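Local coordinates for Sts-2 protein (Mus musculus, PDB 3D4I), which carries, in this histidine phosphatase-like domain, an acid-dependent phosphatase activity and, as a whole protein, probably interferes with CBL-mediated down-regulation of receptor tyrosine kinases, at residues E122-S134 with P168-S182. Residues are numbered along the deposited sequence; the frame is centred on the assembly and turned at random.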
ATOM      1  N   GLU A 122      14.258  -2.935 -21.816  1.00 20.77           N
ATOM      2  CA  GLU A 122      14.041  -3.819 -22.952  1.00 20.83           C
ATOM      3  C   GLU A 122      12.663  -3.584 -23.558  1.00 20.06           C
ATOM      4  O   GLU A 122      11.672  -4.125 -23.078  1.00 20.31           O
ATOM      5  CB  GLU A 122      14.197  -5.296 -22.540  1.00 20.06           C
ATOM      6  CG  GLU A 122      13.990  -6.321 -23.703  1.00 21.13           C
ATOM      7  CD  GLU A 122      14.839  -5.999 -24.941  1.00 21.89           C
ATOM      8  OE1 GLU A 122      16.066  -6.090 -24.827  1.00 21.10           O
ATOM      9  OE2 GLU A 122      14.277  -5.656 -26.017  1.00 21.31           O
ATOM     10  N   PRO A 123      12.583  -2.766 -24.614  1.00 20.36           N
ATOM     11  CA  PRO A 123      11.304  -2.659 -25.325  1.00 20.48           C
ATOM     12  C   PRO A 123      10.728  -3.961 -25.861  1.00 20.21           C
ATOM     13  O   PRO A 123       9.535  -4.024 -26.108  1.00 20.99           O
ATOM     14  CB  PRO A 123      11.623  -1.695 -26.476  1.00 20.13           C
ATOM     15  CG  PRO A 123      12.710  -0.857 -25.920  1.00 20.07           C
ATOM     16  CD  PRO A 123      13.579  -1.829 -25.166  1.00 20.27           C
ATOM     17  N   GLY A 124      11.547  -4.992 -26.040  1.00 19.53           N
ATOM     18  CA  GLY A 124      11.035  -6.291 -26.477  1.00 18.78           C
ATOM     19  C   GLY A 124      10.093  -6.959 -25.474  1.00 19.29           C
ATOM     20  O   GLY A 124       9.391  -7.912 -25.826  1.00 17.62           O
ATOM     21  N   ILE A 125      10.050  -6.447 -24.243  1.00 18.70           N
ATOM     22  CA  ILE A 125       9.073  -6.933 -23.250  1.00 19.49           C
ATOM     23  C   ILE A 125       8.015  -5.878 -22.906  1.00 19.75           C
ATOM     24  O   ILE A 125       7.336  -5.988 -21.891  1.00 17.98           O
ATOM     25  CB  ILE A 125       9.752  -7.518 -21.939  1.00 19.59           C
ATOM     26  CG1 ILE A 125      10.504  -6.424 -21.154  1.00 20.39           C
ATOM     27  CG2 ILE A 125      10.634  -8.735 -22.313  1.00 20.95           C
ATOM     28  CD1 ILE A 125      11.259  -6.901 -19.850  1.00 19.17           C
ATOM     29  N   PHE A 126       7.879  -4.858 -23.771  1.00 19.43           N
ATOM     30  CA  PHE A 126       6.777  -3.915 -23.663  1.00 19.14           C
ATOM     31  C   PHE A 126       5.441  -4.629 -23.904  1.00 19.30           C
ATOM     32  O   PHE A 126       5.408  -5.760 -24.411  1.00 18.79           O
ATOM     33  CB  PHE A 126       6.963  -2.763 -24.652  1.00 19.68           C
ATOM     34  CG  PHE A 126       5.928  -1.672 -24.526  1.00 18.97           C
ATOM     35  CD1 PHE A 126       5.848  -0.893 -23.374  1.00 20.51           C
ATOM     36  CD2 PHE A 126       5.060  -1.414 -25.570  1.00 19.80           C
ATOM     37  CE1 PHE A 126       4.896   0.113 -23.257  1.00 20.64           C
ATOM     38  CE2 PHE A 126       4.108  -0.410 -25.475  1.00 19.21           C
ATOM     39  CZ  PHE A 126       4.038   0.371 -24.312  1.00 19.95           C
ATOM     40  N   GLU A 127       4.344  -3.976 -23.526  1.00 18.73           N
ATOM     41  CA  GLU A 127       3.000  -4.488 -23.767  1.00 19.82           C
ATOM     42  C   GLU A 127       2.747  -4.741 -25.255  1.00 20.21           C
ATOM     43  O   GLU A 127       3.360  -4.100 -26.111  1.00 20.59           O
ATOM     44  CB  GLU A 127       1.982  -3.460 -23.205  1.00 20.11           C
ATOM     45  CG  GLU A 127       0.508  -3.838 -23.307  1.00 20.57           C
ATOM     46  CD  GLU A 127       0.171  -5.053 -22.472  1.00 19.73           C
ATOM     47  OE1 GLU A 127       0.335  -6.166 -22.984  1.00 19.81           O
ATOM     48  OE2 GLU A 127      -0.255  -4.889 -21.300  1.00 22.01           O
ATOM     49  N   TRP A 128       1.866  -5.688 -25.571  1.00 20.52           N
ATOM     50  CA  TRP A 128       1.374  -5.865 -26.942  1.00 20.63           C
ATOM     51  C   TRP A 128       0.804  -4.541 -27.442  1.00 21.13           C
ATOM     52  O   TRP A 128      -0.042  -3.957 -26.768  1.00 20.08           O
ATOM     53  CB  TRP A 128       0.286  -6.951 -26.960  1.00 20.49           C
ATOM     54  CG  TRP A 128      -0.294  -7.319 -28.339  1.00 19.43           C
ATOM     55  CD1 TRP A 128       0.243  -7.066 -29.565  1.00 20.93           C
ATOM     56  CD2 TRP A 128      -1.478  -8.084 -28.574  1.00 20.74           C
ATOM     57  NE1 TRP A 128      -0.558  -7.591 -30.557  1.00 19.37           N
ATOM     58  CE2 TRP A 128      -1.617  -8.231 -29.972  1.00 21.29           C
ATOM     59  CE3 TRP A 128      -2.451  -8.652 -27.732  1.00 21.20           C
ATOM     60  CZ2 TRP A 128      -2.708  -8.897 -30.554  1.00 22.13           C
ATOM     61  CZ3 TRP A 128      -3.536  -9.335 -28.325  1.00 21.48           C
ATOM     62  CH2 TRP A 128      -3.646  -9.449 -29.707  1.00 20.97           C
ATOM     63  N   MET A 129       1.256  -4.080 -28.621  1.00 21.59           N
ATOM     64  CA  MET A 129       0.900  -2.736 -29.139  1.00 22.56           C
ATOM     65  C   MET A 129      -0.582  -2.562 -29.398  1.00 23.20           C
ATOM     66  O   MET A 129      -1.091  -1.447 -29.378  1.00 23.89           O
ATOM     67  CB  MET A 129       1.697  -2.403 -30.418  1.00 23.07           C
ATOM     68  CG  MET A 129       3.212  -2.321 -30.198  1.00 23.62           C
ATOM     69  SD  MET A 129       3.663  -0.870 -29.220  1.00 26.96           S
ATOM     70  CE  MET A 129       3.289   0.418 -30.438  1.00 28.12           C
ATOM     71  N   LYS A 130      -1.257  -3.677 -29.657  1.00 24.12           N
ATOM     72  CA  LYS A 130      -2.709  -3.749 -29.757  1.00 24.35           C
ATOM     73  C   LYS A 130      -3.404  -3.066 -28.579  1.00 24.11           C
ATOM     74  O   LYS A 130      -4.484  -2.510 -28.750  1.00 23.86           O
ATOM     75  CB  LYS A 130      -3.127  -5.225 -29.788  1.00 25.00           C
ATOM     76  CG  LYS A 130      -4.635  -5.508 -29.844  1.00 26.68           C
ATOM     77  CD  LYS A 130      -5.190  -5.258 -31.223  1.00 30.10           C
ATOM     78  CE  LYS A 130      -4.826  -6.373 -32.187  1.00 30.80           C
ATOM     79  NZ  LYS A 130      -5.365  -6.084 -33.559  1.00 33.65           N
ATOM     80  N   TRP A 131      -2.785  -3.126 -27.396  1.00 22.97           N
ATOM     81  CA  TRP A 131      -3.400  -2.606 -26.177  1.00 23.45           C
ATOM     82  C   TRP A 131      -2.823  -1.282 -25.711  1.00 24.27           C
ATOM     83  O   TRP A 131      -3.101  -0.848 -24.592  1.00 24.90           O
ATOM     84  CB  TRP A 131      -3.326  -3.647 -25.049  1.00 22.67           C
ATOM     85  CG  TRP A 131      -4.071  -4.884 -25.394  1.00 21.77           C
ATOM     86  CD1 TRP A 131      -5.166  -4.983 -26.227  1.00 20.94           C
ATOM     87  CD2 TRP A 131      -3.798  -6.207 -24.931  1.00 20.86           C
ATOM     88  NE1 TRP A 131      -5.584  -6.288 -26.297  1.00 21.12           N
ATOM     89  CE2 TRP A 131      -4.762  -7.058 -25.509  1.00 21.43           C
ATOM     90  CE3 TRP A 131      -2.831  -6.758 -24.068  1.00 21.80           C
ATOM     91  CZ2 TRP A 131      -4.796  -8.431 -25.254  1.00 21.88           C
ATOM     92  CZ3 TRP A 131      -2.865  -8.134 -23.817  1.00 21.18           C
ATOM     93  CH2 TRP A 131      -3.849  -8.951 -24.408  1.00 21.49           C
ATOM     94  N   GLU A 132      -2.042  -0.636 -26.575  1.00 24.74           N
ATOM     95  CA  GLU A 132      -1.440   0.663 -26.277  1.00 25.85           C
ATOM     96  C   GLU A 132      -1.718   1.655 -27.405  1.00 27.25           C
ATOM     97  O   GLU A 132      -2.042   1.259 -28.524  1.00 26.80           O
ATOM     98  CB  GLU A 132       0.066   0.525 -26.046  1.00 25.25           C
ATOM     99  CG  GLU A 132       0.453  -0.364 -24.860  1.00 24.99           C
ATOM    100  CD  GLU A 132       0.447   0.363 -23.525  1.00 24.24           C
ATOM    101  OE1 GLU A 132       0.459   1.612 -23.487  1.00 29.05           O
ATOM    102  OE2 GLU A 132       0.427  -0.321 -22.489  1.00 23.68           O
ATOM    103  N   ALA A 133      -1.623   2.948 -27.099  1.00 29.61           N
ATOM    104  CA  ALA A 133      -1.767   3.991 -28.131  1.00 31.88           C
ATOM    105  C   ALA A 133      -0.657   3.873 -29.164  1.00 33.56           C
ATOM    106  O   ALA A 133       0.480   3.566 -28.816  1.00 33.52           O
ATOM    107  CB  ALA A 133      -1.751   5.388 -27.497  1.00 32.25           C
ATOM    108  N   SER A 134      -0.981   4.125 -30.432  1.00 35.45           N
ATOM    109  CA  SER A 134      -0.006   3.962 -31.522  1.00 37.48           C
ATOM    110  C   SER A 134       1.246   4.801 -31.326  1.00 38.23           C
ATOM    111  O   SER A 134       2.344   4.370 -31.685  1.00 39.16           O
ATOM    112  CB  SER A 134      -0.639   4.281 -32.873  1.00 37.40           C
ATOM    113  OG  SER A 134      -1.888   3.625 -32.986  1.00 40.03           O
ATOM    114  N   PRO A 168       3.064  -0.466 -34.272  1.00 30.95           N
ATOM    115  CA  PRO A 168       1.708  -0.250 -33.765  1.00 31.04           C
ATOM    116  C   PRO A 168       0.698  -1.315 -34.221  1.00 30.39           C
ATOM    117  O   PRO A 168      -0.271  -1.589 -33.505  1.00 30.21           O
ATOM    118  CB  PRO A 168       1.337   1.116 -34.341  1.00 31.26           C
ATOM    119  CG  PRO A 168       2.643   1.791 -34.517  1.00 31.67           C
ATOM    120  CD  PRO A 168       3.553   0.708 -35.011  1.00 31.39           C
ATOM    121  N   ALA A 169       0.925  -1.897 -35.398  1.00 29.44           N
ATOM    122  CA  ALA A 169       0.018  -2.917 -35.933  1.00 28.02           C
ATOM    123  C   ALA A 169       0.477  -4.368 -35.683  1.00 27.29           C
ATOM    124  O   ALA A 169      -0.061  -5.302 -36.294  1.00 26.47           O
ATOM    125  CB  ALA A 169      -0.239  -2.673 -37.434  1.00 28.86           C
ATOM    126  N   GLU A 170       1.448  -4.582 -34.789  1.00 25.84           N
ATOM    127  CA  GLU A 170       1.911  -5.953 -34.561  1.00 24.36           C
ATOM    128  C   GLU A 170       0.732  -6.849 -34.206  1.00 23.68           C
ATOM    129  O   GLU A 170      -0.116  -6.491 -33.389  1.00 23.54           O
ATOM    130  CB  GLU A 170       3.049  -6.067 -33.528  1.00 25.21           C
ATOM    131  CG  GLU A 170       2.731  -5.483 -32.172  1.00 24.27           C
ATOM    132  CD  GLU A 170       3.676  -5.924 -31.053  1.00 23.77           C
ATOM    133  OE1 GLU A 170       4.788  -6.454 -31.298  1.00 22.54           O
ATOM    134  OE2 GLU A 170       3.291  -5.686 -29.901  1.00 20.24           O
ATOM    135  N   SER A 171       0.670  -7.996 -34.867  1.00 23.12           N
ATOM    136  CA  SER A 171      -0.348  -8.998 -34.598  1.00 23.46           C
ATOM    137  C   SER A 171       0.025  -9.745 -33.333  1.00 23.57           C
ATOM    138  O   SER A 171       1.134  -9.586 -32.814  1.00 23.36           O
ATOM    139  CB  SER A 171      -0.419  -9.989 -35.749  1.00 23.78           C
ATOM    140  OG  SER A 171       0.811 -10.698 -35.859  1.00 22.70           O
ATOM    141  N   TYR A 172      -0.895 -10.578 -32.850  1.00 24.03           N
ATOM    142  CA  TYR A 172      -0.608 -11.454 -31.716  1.00 23.99           C
ATOM    143  C   TYR A 172       0.585 -12.357 -32.012  1.00 24.23           C
ATOM    144  O   TYR A 172       1.497 -12.463 -31.186  1.00 23.47           O
ATOM    145  CB  TYR A 172      -1.841 -12.270 -31.306  1.00 23.50           C
ATOM    146  CG  TYR A 172      -1.571 -13.293 -30.225  1.00 23.17           C
ATOM    147  CD1 TYR A 172      -1.333 -12.900 -28.904  1.00 23.11           C
ATOM    148  CD2 TYR A 172      -1.553 -14.657 -30.522  1.00 22.67           C
ATOM    149  CE1 TYR A 172      -1.077 -13.849 -27.906  1.00 22.67           C
ATOM    150  CE2 TYR A 172      -1.289 -15.611 -29.525  1.00 23.26           C
ATOM    151  CZ  TYR A 172      -1.059 -15.203 -28.235  1.00 22.05           C
ATOM    152  OH  TYR A 172      -0.817 -16.148 -27.267  1.00 22.49           O
ATOM    153  N   ASP A 173       0.581 -12.990 -33.186  1.00 24.52           N
ATOM    154  CA  ASP A 173       1.703 -13.844 -33.615  1.00 25.26           C
ATOM    155  C   ASP A 173       3.055 -13.116 -33.606  1.00 24.51           C
ATOM    156  O   ASP A 173       4.073 -13.668 -33.162  1.00 24.85           O
ATOM    157  CB  ASP A 173       1.444 -14.490 -34.992  1.00 25.43           C
ATOM    158  CG  ASP A 173       0.351 -15.562 -34.953  1.00 28.16           C
ATOM    159  OD1 ASP A 173       0.076 -16.149 -33.879  1.00 31.58           O
ATOM    160  OD2 ASP A 173      -0.250 -15.824 -36.017  1.00 31.53           O
ATOM    161  N   GLN A 174       3.057 -11.882 -34.098  1.00 24.14           N
ATOM    162  CA  GLN A 174       4.266 -11.054 -34.105  1.00 23.45           C
ATOM    163  C   GLN A 174       4.700 -10.672 -32.703  1.00 22.93           C
ATOM    164  O   GLN A 174       5.918 -10.717 -32.383  1.00 21.57           O
ATOM    165  CB  GLN A 174       4.050  -9.811 -34.950  1.00 23.80           C
ATOM    166  CG  GLN A 174       4.112 -10.132 -36.437  1.00 25.21           C
ATOM    167  CD  GLN A 174       3.679  -8.993 -37.314  1.00 27.90           C
ATOM    168  OE1 GLN A 174       2.893  -8.148 -36.907  1.00 27.66           O
ATOM    169  NE2 GLN A 174       4.186  -8.972 -38.549  1.00 29.55           N
ATOM    170  N   TYR A 175       3.709 -10.293 -31.881  1.00 22.11           N
ATOM    171  CA  TYR A 175       3.940 -10.004 -30.452  1.00 21.65           C
ATOM    172  C   TYR A 175       4.606 -11.178 -29.720  1.00 21.73           C
ATOM    173  O   TYR A 175       5.635 -11.000 -29.064  1.00 21.84           O
ATOM    174  CB  TYR A 175       2.623  -9.613 -29.746  1.00 21.07           C
ATOM    175  CG  TYR A 175       2.741  -9.666 -28.232  1.00 20.50           C
ATOM    176  CD1 TYR A 175       3.467  -8.707 -27.546  1.00 18.73           C
ATOM    177  CD2 TYR A 175       2.149 -10.702 -27.501  1.00 19.32           C
ATOM    178  CE1 TYR A 175       3.598  -8.760 -26.166  1.00 20.24           C
ATOM    179  CE2 TYR A 175       2.283 -10.773 -26.120  1.00 19.39           C
ATOM    180  CZ  TYR A 175       3.000  -9.791 -25.459  1.00 20.00           C
ATOM    181  OH  TYR A 175       3.166  -9.843 -24.093  1.00 20.73           O
ATOM    182  N   VAL A 176       4.000 -12.363 -29.791  1.00 21.89           N
ATOM    183  CA  VAL A 176       4.558 -13.526 -29.074  1.00 22.33           C
ATOM    184  C   VAL A 176       5.963 -13.887 -29.582  1.00 22.51           C
ATOM    185  O   VAL A 176       6.835 -14.302 -28.801  1.00 22.44           O
ATOM    186  CB  VAL A 176       3.599 -14.771 -29.048  1.00 22.57           C
ATOM    187  CG1 VAL A 176       2.313 -14.426 -28.287  1.00 21.71           C
ATOM    188  CG2 VAL A 176       3.276 -15.273 -30.442  1.00 22.31           C
ATOM    189  N   GLU A 177       6.175 -13.690 -30.881  1.00 22.84           N
ATOM    190  CA  GLU A 177       7.482 -13.934 -31.497  1.00 23.17           C
ATOM    191  C   GLU A 177       8.536 -12.971 -30.973  1.00 22.09           C
ATOM    192  O   GLU A 177       9.597 -13.422 -30.583  1.00 22.04           O
ATOM    193  CB  GLU A 177       7.408 -13.910 -33.034  1.00 23.32           C
ATOM    194  CG  GLU A 177       8.761 -14.196 -33.738  1.00 27.66           C
ATOM    195  CD  GLU A 177       9.398 -15.535 -33.363  1.00 31.83           C
ATOM    196  OE1 GLU A 177       8.737 -16.408 -32.731  1.00 32.96           O
ATOM    197  OE2 GLU A 177      10.584 -15.714 -33.706  1.00 35.68           O
ATOM    198  N   ARG A 178       8.246 -11.666 -30.911  1.00 21.49           N
ATOM    199  CA  ARG A 178       9.264 -10.730 -30.369  1.00 21.68           C
ATOM    200  C   ARG A 178       9.550 -10.900 -28.872  1.00 21.17           C
ATOM    201  O   ARG A 178      10.651 -10.589 -28.405  1.00 21.41           O
ATOM    202  CB  ARG A 178       9.010  -9.258 -30.744  1.00 21.99           C
ATOM    203  CG  ARG A 178       7.684  -8.662 -30.319  1.00 23.47           C
ATOM    204  CD  ARG A 178       7.777  -7.909 -28.980  1.00 24.24           C
ATOM    205  NE  ARG A 178       6.664  -6.962 -28.855  1.00 23.52           N
ATOM    206  CZ  ARG A 178       6.230  -6.434 -27.718  1.00 20.03           C
ATOM    207  NH1 ARG A 178       6.801  -6.753 -26.558  1.00 18.07           N
ATOM    208  NH2 ARG A 178       5.209  -5.587 -27.753  1.00 17.69           N
ATOM    209  N   CYS A 179       8.571 -11.406 -28.120  1.00 21.54           N
ATOM    210  CA  CYS A 179       8.801 -11.711 -26.707  1.00 20.86           C
ATOM    211  C   CYS A 179       9.729 -12.912 -26.602  1.00 20.83           C
ATOM    212  O   CYS A 179      10.621 -12.946 -25.753  1.00 20.94           O
ATOM    213  CB  CYS A 179       7.482 -12.002 -25.999  1.00 20.91           C
ATOM    214  SG  CYS A 179       6.477 -10.519 -25.788  1.00 20.33           S
ATOM    215  N   ALA A 180       9.501 -13.906 -27.457  1.00 20.84           N
ATOM    216  CA  ALA A 180      10.351 -15.093 -27.507  1.00 21.04           C
ATOM    217  C   ALA A 180      11.790 -14.710 -27.819  1.00 21.19           C
ATOM    218  O   ALA A 180      12.725 -15.153 -27.140  1.00 21.66           O
ATOM    219  CB  ALA A 180       9.810 -16.118 -28.537  1.00 21.44           C
ATOM    220  N   VAL A 181      11.967 -13.877 -28.837  1.00 20.96           N
ATOM    221  CA  VAL A 181      13.300 -13.473 -29.285  1.00 21.24           C
ATOM    222  C   VAL A 181      14.034 -12.689 -28.197  1.00 20.81           C
ATOM    223  O   VAL A 181      15.229 -12.898 -27.965  1.00 19.34           O
ATOM    224  CB  VAL A 181      13.196 -12.671 -30.605  1.00 21.48           C
ATOM    225  CG1 VAL A 181      14.494 -11.964 -30.933  1.00 21.96           C
ATOM    226  CG2 VAL A 181      12.756 -13.613 -31.745  1.00 22.47           C
ATOM    227  N   SER A 182      13.301 -11.811 -27.507  1.00 20.62           N
ATOM    228  CA  SER A 182      13.875 -11.007 -26.431  1.00 21.12           C
ATOM    229  C   SER A 182      14.295 -11.868 -25.261  1.00 20.94           C
ATOM    230  O   SER A 182      15.370 -11.665 -24.712  1.00 21.06           O
ATOM    231  CB  SER A 182      12.896  -9.907 -25.984  1.00 21.42           C
ATOM    232  OG  SER A 182      12.505  -9.139 -27.111  1.00 23.53           O
TER
HETATM  233  O   HOH W   1       4.368  -7.948 -22.576  1.00 21.31           O
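Arg178 spreads its guanidinium edge under three backbone carbonyls of the 122-134 loop. Arg178 NH1 bonds Phe126 O at 2.7 Å, with an N-H...O angle of 163°, and also Gly124 O, while Arg178 NH2 reaches Glu127 O at 2.9 Å; for Gly124 and Glu127 the donor stands above the carbonyl plane. Along the NE-NH2 edge of the same group, Glu170 is gripped side-on, OE1 by NE and OE2 by NH2, a salt bridge that fixes its rotation. Glu170 OE2 has a second donor, Met129 N (2.9 Å), on its anti lone pair. The edge of the Tyr175 ring, at CD1, stands over one face of the guanidinium, and the Tyr175 hydroxyl, bonded to Ser208, shares a water with Phe126 O. An alanine in place of Arg178 would probably leave the three loop carbonyls and the Glu170 carboxylate without their common mate.

Beside this network Trp128 has CG anti to the backbone N (chi1 -177°), which carries the indole alongside Tyr175, whose CB lies over the five-membered ring while Trp128 CB sits 3.8 Å from the Tyr175 centroid. Tyr172 presents its edge to the indole face, T-shaped, and Trp128 NE1 donates to Glu170 O (3.1 Å). Ser171 and Gln174 form a capping box where helix 172-187 begins. In this histidine phosphatase fold the contact packs that helix against the loop leaving edge strand 119-121, with helix 221-229 touching Trp128 and Tyr172.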